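Local coordinates for protein isomaltodextranase (Arthrobacter globiformis, PDB 5AWO) that hydrolyses alpha-1,6-glucosidic linkages in polysaccharides, removing isomaltose units one after another from the non-reducing ends of the chains, at residues 362-367 with 460-465; 308-313 with 480-485. All coordinates share one frame; numbering follows the deposited sequence.

Contact 1 (362-367 with 460-465); sequences KEVLQL and SAIFRV
Helix 362-367 crosses strand 460-465 at 67°, their axes approaching to 9.5 Å, so side chains fill the gap. V364 and L367, three residues apart and so on nearly the same side of the helix, meet I462 and R464, two positions apart on one face of the strand. Around I462 the contact is purely apolar: V364 lays CG2 across I462, CG2 to CG2 at 4.0 Å, and L367 meets I462 tip to tip, CD1 to CD1 at 3.7 Å. I462 suits this place because its branches serve different partners: CG1, anti to the backbone N, carries CD1 to the leucine while CG2 meets the valine.

The two methyls of L367 have different partners: where CD1 meets I462, CD2 lies over one face of the R464 guanidinium, 3.5 Å from NE and off the centre of the group, the two side chains running alongside one another in opposite senses. R464 leaves the strand with CG anti to its backbone N (chi1 174°) and then bends at chi2 and chi3, folding the guanidinium over the leucine. A water in the guanidinium plane accepts from R464 NH2 at 3.0 Å and donates to the carbonyl E363 O at 2.9 Å, linking strand to helix. D370, later on the helix, forms a salt bridge with R464 NH2 and accepts a bond from Q366 NE2, while R464 NH1 bonds to S404 OG. Arginine suits this place: its flat face lies on a methyl while its N-H groups reach D370, S404 and the water.

The contact thus seats the helix after the last barrel strand on the C-terminal beta sandwich. V337 of helix 326-339 packs on both V364 and L367, and strand 460-466 runs between strands 405-410 and 434-438.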
ATOM      1  N   LYS A 362       4.636 -20.255   6.732  1.00 16.91           N
ATOM      2  CA  LYS A 362       5.436 -20.025   5.533  1.00 18.73           C
ATOM      3  C   LYS A 362       4.583 -19.907   4.280  1.00 16.22           C
ATOM      4  O   LYS A 362       4.925 -19.127   3.381  1.00 16.18           O
ATOM      5  CB  LYS A 362       6.513 -21.117   5.383  1.00 22.26           C
ATOM      6  CG  LYS A 362       7.628 -21.009   6.427  1.00 27.55           C
ATOM      7  CD  LYS A 362       8.368 -22.343   6.611  1.00 30.51           C
ATOM      8  CE  LYS A 362       9.258 -22.376   7.860  1.00 31.67           C
ATOM      9  NZ  LYS A 362       8.626 -22.809   9.152  1.00 28.66           N
ATOM     10  N   GLU A 363       3.486 -20.661   4.186  1.00 16.66           N
ATOM     11  CA  GLU A 363       2.658 -20.618   2.995  1.00 15.93           C
ATOM     12  C   GLU A 363       1.868 -19.313   2.887  1.00 16.45           C
ATOM     13  O   GLU A 363       1.676 -18.783   1.811  1.00 16.16           O
ATOM     14  CB  GLU A 363       1.710 -21.817   2.929  1.00 18.10           C
ATOM     15  CG  GLU A 363       2.434 -23.149   2.970  1.00 19.37           C
ATOM     16  CD  GLU A 363       1.595 -24.245   2.355  1.00 20.08           C
ATOM     17  OE1 GLU A 363       1.324 -24.181   1.146  1.00 21.51           O
ATOM     18  OE2 GLU A 363       1.185 -25.165   3.097  1.00 21.12           O
ATOM     19  N   VAL A 364       1.375 -18.818   4.019  1.00 15.65           N
ATOM     20  CA  VAL A 364       0.696 -17.522   4.070  1.00 15.02           C
ATOM     21  C   VAL A 364       1.704 -16.423   3.759  1.00 14.80           C
ATOM     22  O   VAL A 364       1.435 -15.552   2.932  1.00 14.80           O
ATOM     23  CB  VAL A 364      -0.018 -17.337   5.423  1.00 14.50           C
ATOM     24  CG1 VAL A 364      -0.558 -15.924   5.561  1.00 14.84           C
ATOM     25  CG2 VAL A 364      -1.166 -18.341   5.575  1.00 14.95           C
ATOM     26  N   LEU A 365       2.884 -16.502   4.365  1.00 14.83           N
ATOM     27  CA  LEU A 365       3.938 -15.528   4.063  1.00 14.76           C
ATOM     28  C   LEU A 365       4.314 -15.549   2.583  1.00 14.47           C
ATOM     29  O   LEU A 365       4.637 -14.492   2.010  1.00 15.15           O
ATOM     30  CB  LEU A 365       5.179 -15.720   4.924  1.00 15.31           C
ATOM     31  CG  LEU A 365       4.991 -15.376   6.414  1.00 15.73           C
ATOM     32  CD1 LEU A 365       6.222 -15.809   7.203  1.00 16.84           C
ATOM     33  CD2 LEU A 365       4.677 -13.906   6.616  1.00 16.55           C
ATOM     34  N   GLN A 366       4.302 -16.727   1.971  1.00 14.79           N
ATOM     35  CA  GLN A 366       4.717 -16.815   0.587  1.00 15.83           C
ATOM     36  C   GLN A 366       3.839 -15.943  -0.288  1.00 16.22           C
ATOM     37  O   GLN A 366       4.322 -15.393  -1.275  1.00 16.46           O
ATOM     38  CB  GLN A 366       4.717 -18.260   0.110  1.00 16.72           C
ATOM     39  CG  GLN A 366       5.459 -18.450  -1.203  1.00 18.42           C
ATOM     40  CD  GLN A 366       6.942 -18.215  -1.056  1.00 19.84           C
ATOM     41  OE1 GLN A 366       7.562 -18.746  -0.144  1.00 23.38           O
ATOM     42  NE2 GLN A 366       7.518 -17.383  -1.933  1.00 21.32           N
ATOM     43  N   LEU A 367       2.552 -15.780   0.046  1.00 15.41           N
ATOM     44  CA  LEU A 367       1.682 -14.875  -0.713  1.00 14.95           C
ATOM     45  C   LEU A 367       2.225 -13.434  -0.677  1.00 15.20           C
ATOM     46  O   LEU A 367       2.297 -12.732  -1.689  1.00 15.21           O
ATOM     47  CB  LEU A 367       0.254 -14.894  -0.186  1.00 14.70           C
ATOM     48  CG  LEU A 367      -0.553 -16.166  -0.433  1.00 15.30           C
ATOM     49  CD1 LEU A 367      -1.880 -16.133   0.311  1.00 15.23           C
ATOM     50  CD2 LEU A 367      -0.809 -16.418  -1.913  1.00 15.88           C
ATOM     51  N   SER A 460     -11.865 -17.297   9.133  1.00 12.32           N
ATOM     52  CA  SER A 460     -11.537 -17.039   7.756  1.00 12.55           C
ATOM     53  C   SER A 460     -10.780 -18.236   7.175  1.00 13.27           C
ATOM     54  O   SER A 460     -10.405 -19.161   7.912  1.00 13.98           O
ATOM     55  CB  SER A 460     -10.706 -15.763   7.644  1.00 12.35           C
ATOM     56  OG  SER A 460      -9.525 -15.857   8.408  1.00 12.84           O
ATOM     57  N   ALA A 461     -10.571 -18.191   5.865  1.00 13.51           N
ATOM     58  CA  ALA A 461      -9.789 -19.186   5.169  1.00 14.05           C
ATOM     59  C   ALA A 461      -9.021 -18.494   4.054  1.00 13.57           C
ATOM     60  O   ALA A 461      -9.509 -17.513   3.489  1.00 13.85           O
ATOM     61  CB  ALA A 461     -10.669 -20.258   4.592  1.00 15.14           C
ATOM     62  N   ILE A 462      -7.819 -18.984   3.769  1.00 13.78           N
ATOM     63  CA  ILE A 462      -7.015 -18.423   2.695  1.00 13.89           C
ATOM     64  C   ILE A 462      -6.395 -19.559   1.895  1.00 14.06           C
ATOM     65  O   ILE A 462      -5.941 -20.586   2.443  1.00 14.24           O
ATOM     66  CB  ILE A 462      -5.974 -17.400   3.232  1.00 14.45           C
ATOM     67  CG1 ILE A 462      -5.400 -16.516   2.144  1.00 14.51           C
ATOM     68  CG2 ILE A 462      -4.893 -18.062   4.049  1.00 14.45           C
ATOM     69  CD1 ILE A 462      -4.623 -15.317   2.651  1.00 15.40           C
ATOM     70  N   PHE A 463      -6.403 -19.359   0.575  1.00 14.48           N
ATOM     71  CA  PHE A 463      -6.072 -20.416  -0.386  1.00 14.77           C
ATOM     72  C   PHE A 463      -5.064 -19.898  -1.398  1.00 15.21           C
ATOM     73  O   PHE A 463      -5.107 -18.726  -1.809  1.00 15.59           O
ATOM     74  CB  PHE A 463      -7.321 -20.867  -1.153  1.00 15.35           C
ATOM     75  CG  PHE A 463      -8.450 -21.343  -0.295  1.00 14.88           C
ATOM     76  CD1 PHE A 463      -8.552 -22.689   0.082  1.00 14.96           C
ATOM     77  CD2 PHE A 463      -9.414 -20.448   0.151  1.00 15.69           C
ATOM     78  CE1 PHE A 463      -9.584 -23.122   0.878  1.00 15.45           C
ATOM     79  CE2 PHE A 463     -10.442 -20.880   0.950  1.00 15.96           C
ATOM     80  CZ  PHE A 463     -10.537 -22.217   1.295  1.00 15.32           C
ATOM     81  N   ARG A 464      -4.156 -20.786  -1.819  1.00 15.04           N
ATOM     82  CA  ARG A 464      -3.411 -20.571  -3.072  1.00 15.55           C
ATOM     83  C   ARG A 464      -4.171 -21.326  -4.140  1.00 15.94           C
ATOM     84  O   ARG A 464      -4.400 -22.531  -3.991  1.00 16.66           O
ATOM     85  CB  ARG A 464      -1.981 -21.094  -2.957  1.00 15.96           C
ATOM     86  CG  ARG A 464      -1.172 -21.042  -4.265  1.00 17.10           C
ATOM     87  CD  ARG A 464      -0.707 -19.657  -4.662  1.00 18.24           C
ATOM     88  NE  ARG A 464       0.353 -19.190  -3.793  1.00 19.06           N
ATOM     89  CZ  ARG A 464       1.402 -18.446  -4.150  1.00 19.04           C
ATOM     90  NH1 ARG A 464       1.561 -18.019  -5.381  1.00 20.78           N
ATOM     91  NH2 ARG A 464       2.275 -18.090  -3.244  1.00 18.86           N
ATOM     92  N   VAL A 465      -4.554 -20.627  -5.213  1.00 16.54           N
ATOM     93  CA  VAL A 465      -5.232 -21.214  -6.349  1.00 17.35           C
ATOM     94  C   VAL A 465      -4.321 -21.125  -7.577  1.00 17.05           C
ATOM     95  O   VAL A 465      -3.802 -20.064  -7.925  1.00 17.16           O
ATOM     96  CB  VAL A 465      -6.568 -20.510  -6.622  1.00 17.55           C
ATOM     97  CG1 VAL A 465      -7.273 -21.143  -7.821  1.00 17.88           C
ATOM     98  CG2 VAL A 465      -7.456 -20.542  -5.371  1.00 17.88           C
TER
HETATM   99  O   HOH W   1       1.268 -19.705  -0.889  1.00 17.75           O

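Contact 2 (308-313 with 480-485); sequences RGQLIL and FAAWGG
Between the TIM barrel and the beta-sandwich carbohydrate-binding module, the loop leading into barrel strand 312-314 packs on 482-484, an outermost strand of a six-stranded antiparallel sheet. The tight part consists of the A482 methyl against R308 and the Q310 chain against W483 O. A482 turns its methyl onto the loop, CB lying 3.7 Å from R308 N; alanine suits the place, its methyl being small enough to lie against the loop backbone. The R308 side chain turns from the strand to bond the carbonyls of G371 and R33. G309 takes a positive phi of 82°, which a residue without a side chain adopts easily, and the chain turns so that Q310 faces the strand.

Q310 has CG anti to its carbonyl carbon and bends at chi2 (-58°), which brings CG to 3.6 Å from W483 O and sets the amide beside G484, OE1 to CA at 4.0 Å. Glycine fits here because a CB on G484 would clash with Q310 NE2. W483 points its own side chain the other way, where NE1 bonds to A478 O and K375 makes a cation-pi contact.

The looser side lies at the end of the glutamine, where water replaces direct bonds between the segments. OE1 accepts from two waters, so this buried oxygen is gripped twice. An alanine here would remove the packing on W483 O and the OE1 acceptor, so the two waters would probably no longer bridge the segments, although W483 O and G485 N could still hold them. The Q310 side chain lies about 10 Å from that of D262, probably the proton donor. One water, 2.9 Å from Q310 OE1, also donates to W483 O; the other donates to OE1 at 2.8 Å and accepts from G485 N at 3.2 Å.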
ATOM      1  N   ARG A 308       0.281  -2.637  -8.240  1.00 15.97           N
ATOM      2  CA  ARG A 308       1.634  -2.318  -8.642  1.00 15.58           C
ATOM      3  C   ARG A 308       1.731  -0.909  -9.208  1.00 16.01           C
ATOM      4  O   ARG A 308       1.039  -0.571 -10.181  1.00 16.29           O
ATOM      5  CB  ARG A 308       2.154  -3.329  -9.681  1.00 16.23           C
ATOM      6  CG  ARG A 308       2.126  -4.788  -9.232  1.00 16.65           C
ATOM      7  CD  ARG A 308       2.677  -5.015  -7.828  1.00 16.00           C
ATOM      8  NE  ARG A 308       2.640  -6.444  -7.476  1.00 15.55           N
ATOM      9  CZ  ARG A 308       3.624  -7.320  -7.687  1.00 16.83           C
ATOM     10  NH1 ARG A 308       4.791  -6.956  -8.221  1.00 16.48           N
ATOM     11  NH2 ARG A 308       3.470  -8.583  -7.328  1.00 16.96           N
ATOM     12  N   GLY A 309       2.583  -0.111  -8.568  1.00 15.62           N
ATOM     13  CA  GLY A 309       2.852   1.272  -8.930  1.00 15.71           C
ATOM     14  C   GLY A 309       1.870   2.298  -8.422  1.00 15.42           C
ATOM     15  O   GLY A 309       2.108   3.480  -8.610  1.00 15.58           O
ATOM     16  N   GLN A 310       0.797   1.852  -7.753  1.00 14.83           N
ATOM     17  CA  GLN A 310      -0.185   2.752  -7.137  1.00 14.47           C
ATOM     18  C   GLN A 310       0.168   2.863  -5.640  1.00 13.97           C
ATOM     19  O   GLN A 310       1.302   3.164  -5.338  1.00 15.51           O
ATOM     20  CB  GLN A 310      -1.614   2.274  -7.441  1.00 15.46           C
ATOM     21  CG  GLN A 310      -1.891   2.136  -8.938  1.00 15.58           C
ATOM     22  CD  GLN A 310      -1.683   3.449  -9.693  1.00 16.36           C
ATOM     23  OE1 GLN A 310      -2.173   4.510  -9.263  1.00 16.03           O
ATOM     24  NE2 GLN A 310      -0.965   3.372 -10.823  1.00 16.40           N
ATOM     25  N   LEU A 311      -0.748   2.539  -4.721  1.00 14.47           N
ATOM     26  CA  LEU A 311      -0.430   2.594  -3.301  1.00 13.98           C
ATOM     27  C   LEU A 311      -0.501   1.196  -2.673  1.00 13.22           C
ATOM     28  O   LEU A 311      -1.318   0.344  -3.078  1.00 13.84           O
ATOM     29  CB  LEU A 311      -1.396   3.508  -2.572  1.00 14.52           C
ATOM     30  CG  LEU A 311      -1.107   5.002  -2.701  1.00 14.30           C
ATOM     31  CD1 LEU A 311      -2.305   5.803  -2.265  1.00 14.71           C
ATOM     32  CD2 LEU A 311       0.135   5.371  -1.906  1.00 14.83           C
ATOM     33  N   ILE A 312       0.347   0.979  -1.690  1.00 13.22           N
ATOM     34  CA  ILE A 312       0.176  -0.124  -0.742  1.00 12.96           C
ATOM     35  C   ILE A 312      -0.721   0.346   0.408  1.00 13.04           C
ATOM     36  O   ILE A 312      -0.479   1.391   1.013  1.00 13.33           O
ATOM     37  CB  ILE A 312       1.536  -0.639  -0.234  1.00 12.56           C
ATOM     38  CG1 ILE A 312       2.303  -1.333  -1.361  1.00 13.59           C
ATOM     39  CG2 ILE A 312       1.355  -1.616   0.930  1.00 13.40           C
ATOM     40  CD1 ILE A 312       3.764  -1.510  -1.137  1.00 14.18           C
ATOM     41  N   LEU A 313      -1.804  -0.378   0.656  1.00 12.95           N
ATOM     42  CA  LEU A 313      -2.713  -0.039   1.753  1.00 12.64           C
ATOM     43  C   LEU A 313      -2.217  -0.608   3.074  1.00 12.42           C
ATOM     44  O   LEU A 313      -1.832  -1.761   3.159  1.00 12.63           O
ATOM     45  CB  LEU A 313      -4.126  -0.525   1.427  1.00 12.49           C
ATOM     46  CG  LEU A 313      -4.684  -0.124   0.068  1.00 13.39           C
ATOM     47  CD1 LEU A 313      -6.132  -0.565  -0.076  1.00 14.11           C
ATOM     48  CD2 LEU A 313      -4.564   1.371  -0.204  1.00 13.19           C
ATOM     49  N   PHE A 480      -9.161  -7.406 -11.488  1.00 17.81           N
ATOM     50  CA  PHE A 480      -8.338  -7.684 -10.300  1.00 17.73           C
ATOM     51  C   PHE A 480      -6.940  -7.108 -10.364  1.00 17.65           C
ATOM     52  O   PHE A 480      -6.146  -7.348  -9.478  1.00 17.28           O
ATOM     53  CB  PHE A 480      -8.316  -9.196 -10.026  1.00 17.37           C
ATOM     54  CG  PHE A 480      -9.566  -9.682  -9.372  1.00 17.50           C
ATOM     55  CD1 PHE A 480      -9.710  -9.559  -7.994  1.00 17.12           C
ATOM     56  CD2 PHE A 480     -10.618 -10.214 -10.100  1.00 17.58           C
ATOM     57  CE1 PHE A 480     -10.858  -9.950  -7.356  1.00 18.19           C
ATOM     58  CE2 PHE A 480     -11.774 -10.621  -9.456  1.00 18.33           C
ATOM     59  CZ  PHE A 480     -11.902 -10.471  -8.090  1.00 18.19           C
ATOM     60  N   ALA A 481      -6.619  -6.345 -11.427  1.00 18.03           N
ATOM     61  CA  ALA A 481      -5.327  -5.718 -11.601  1.00 17.06           C
ATOM     62  C   ALA A 481      -5.293  -4.334 -10.951  1.00 15.92           C
ATOM     63  O   ALA A 481      -6.193  -4.001 -10.195  1.00 16.45           O
ATOM     64  CB  ALA A 481      -4.993  -5.633 -13.097  1.00 18.21           C
ATOM     65  N   ALA A 482      -4.220  -3.585 -11.222  1.00 16.12           N
ATOM     66  CA  ALA A 482      -4.037  -2.245 -10.703  1.00 16.61           C
ATOM     67  C   ALA A 482      -4.593  -1.221 -11.672  1.00 16.96           C
ATOM     68  O   ALA A 482      -4.303  -1.300 -12.867  1.00 17.72           O
ATOM     69  CB  ALA A 482      -2.567  -1.979 -10.429  1.00 16.84           C
ATOM     70  N   TRP A 483      -5.331  -0.251 -11.158  1.00 16.36           N
ATOM     71  CA  TRP A 483      -5.967   0.806 -11.933  1.00 16.68           C
ATOM     72  C   TRP A 483      -5.383   2.160 -11.575  1.00 17.74           C
ATOM     73  O   TRP A 483      -5.193   2.461 -10.401  1.00 16.97           O
ATOM     74  CB  TRP A 483      -7.465   0.884 -11.677  1.00 16.33           C
ATOM     75  CG  TRP A 483      -8.179  -0.431 -11.703  1.00 15.60           C
ATOM     76  CD1 TRP A 483      -7.884  -1.500 -12.487  1.00 16.28           C
ATOM     77  CD2 TRP A 483      -9.279  -0.824 -10.883  1.00 15.79           C
ATOM     78  NE1 TRP A 483      -8.738  -2.535 -12.217  1.00 16.73           N
ATOM     79  CE2 TRP A 483      -9.623  -2.138 -11.251  1.00 15.97           C
ATOM     80  CE3 TRP A 483     -10.039  -0.178  -9.898  1.00 15.82           C
ATOM     81  CZ2 TRP A 483     -10.645  -2.847 -10.627  1.00 15.83           C
ATOM     82  CZ3 TRP A 483     -11.051  -0.874  -9.290  1.00 15.51           C
ATOM     83  CH2 TRP A 483     -11.366  -2.199  -9.674  1.00 15.87           C
ATOM     84  N   GLY A 484      -5.129   3.001 -12.587  1.00 18.73           N
ATOM     85  CA  GLY A 484      -4.700   4.366 -12.353  1.00 18.52           C
ATOM     86  C   GLY A 484      -5.312   5.372 -13.314  1.00 18.68           C
ATOM     87  O   GLY A 484      -5.907   4.990 -14.327  1.00 19.11           O
ATOM     88  N   GLY A 485      -5.229   6.654 -12.942  1.00 18.25           N
ATOM     89  CA  GLY A 485      -5.606   7.750 -13.841  1.00 19.49           C
ATOM     90  C   GLY A 485      -7.059   7.865 -14.219  1.00 20.49           C
ATOM     91  O   GLY A 485      -7.387   8.607 -15.156  1.00 21.62           O
TER
HETATM   92  O   HOH W   2      -4.939   4.549  -8.545  1.00 16.48           O
HETATM   93  O   HOH W   3      -2.802   6.767 -10.833  1.00 19.73           O

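After a first short strand, 17-18, that joins the sheet of 482-484, the chain builds six barrel strands before 308-313 leads into the seventh; it then completes the barrel and reaches helix 362-370. Contact 1 closes when strand 460-466 returns to that helix after 92 intervening residues, largely those of the C-terminal beta sandwich. Only then does 480-485 close contact 2, so the smaller loop lies wholly within the larger and the two do not cross. Contact 1 joins barrel to C-terminal sandwich; contact 2 joins barrel to carbohydrate-binding module. Their centres lie 21 Å apart and they do not touch, so the barrel is tied separately to each beta domain.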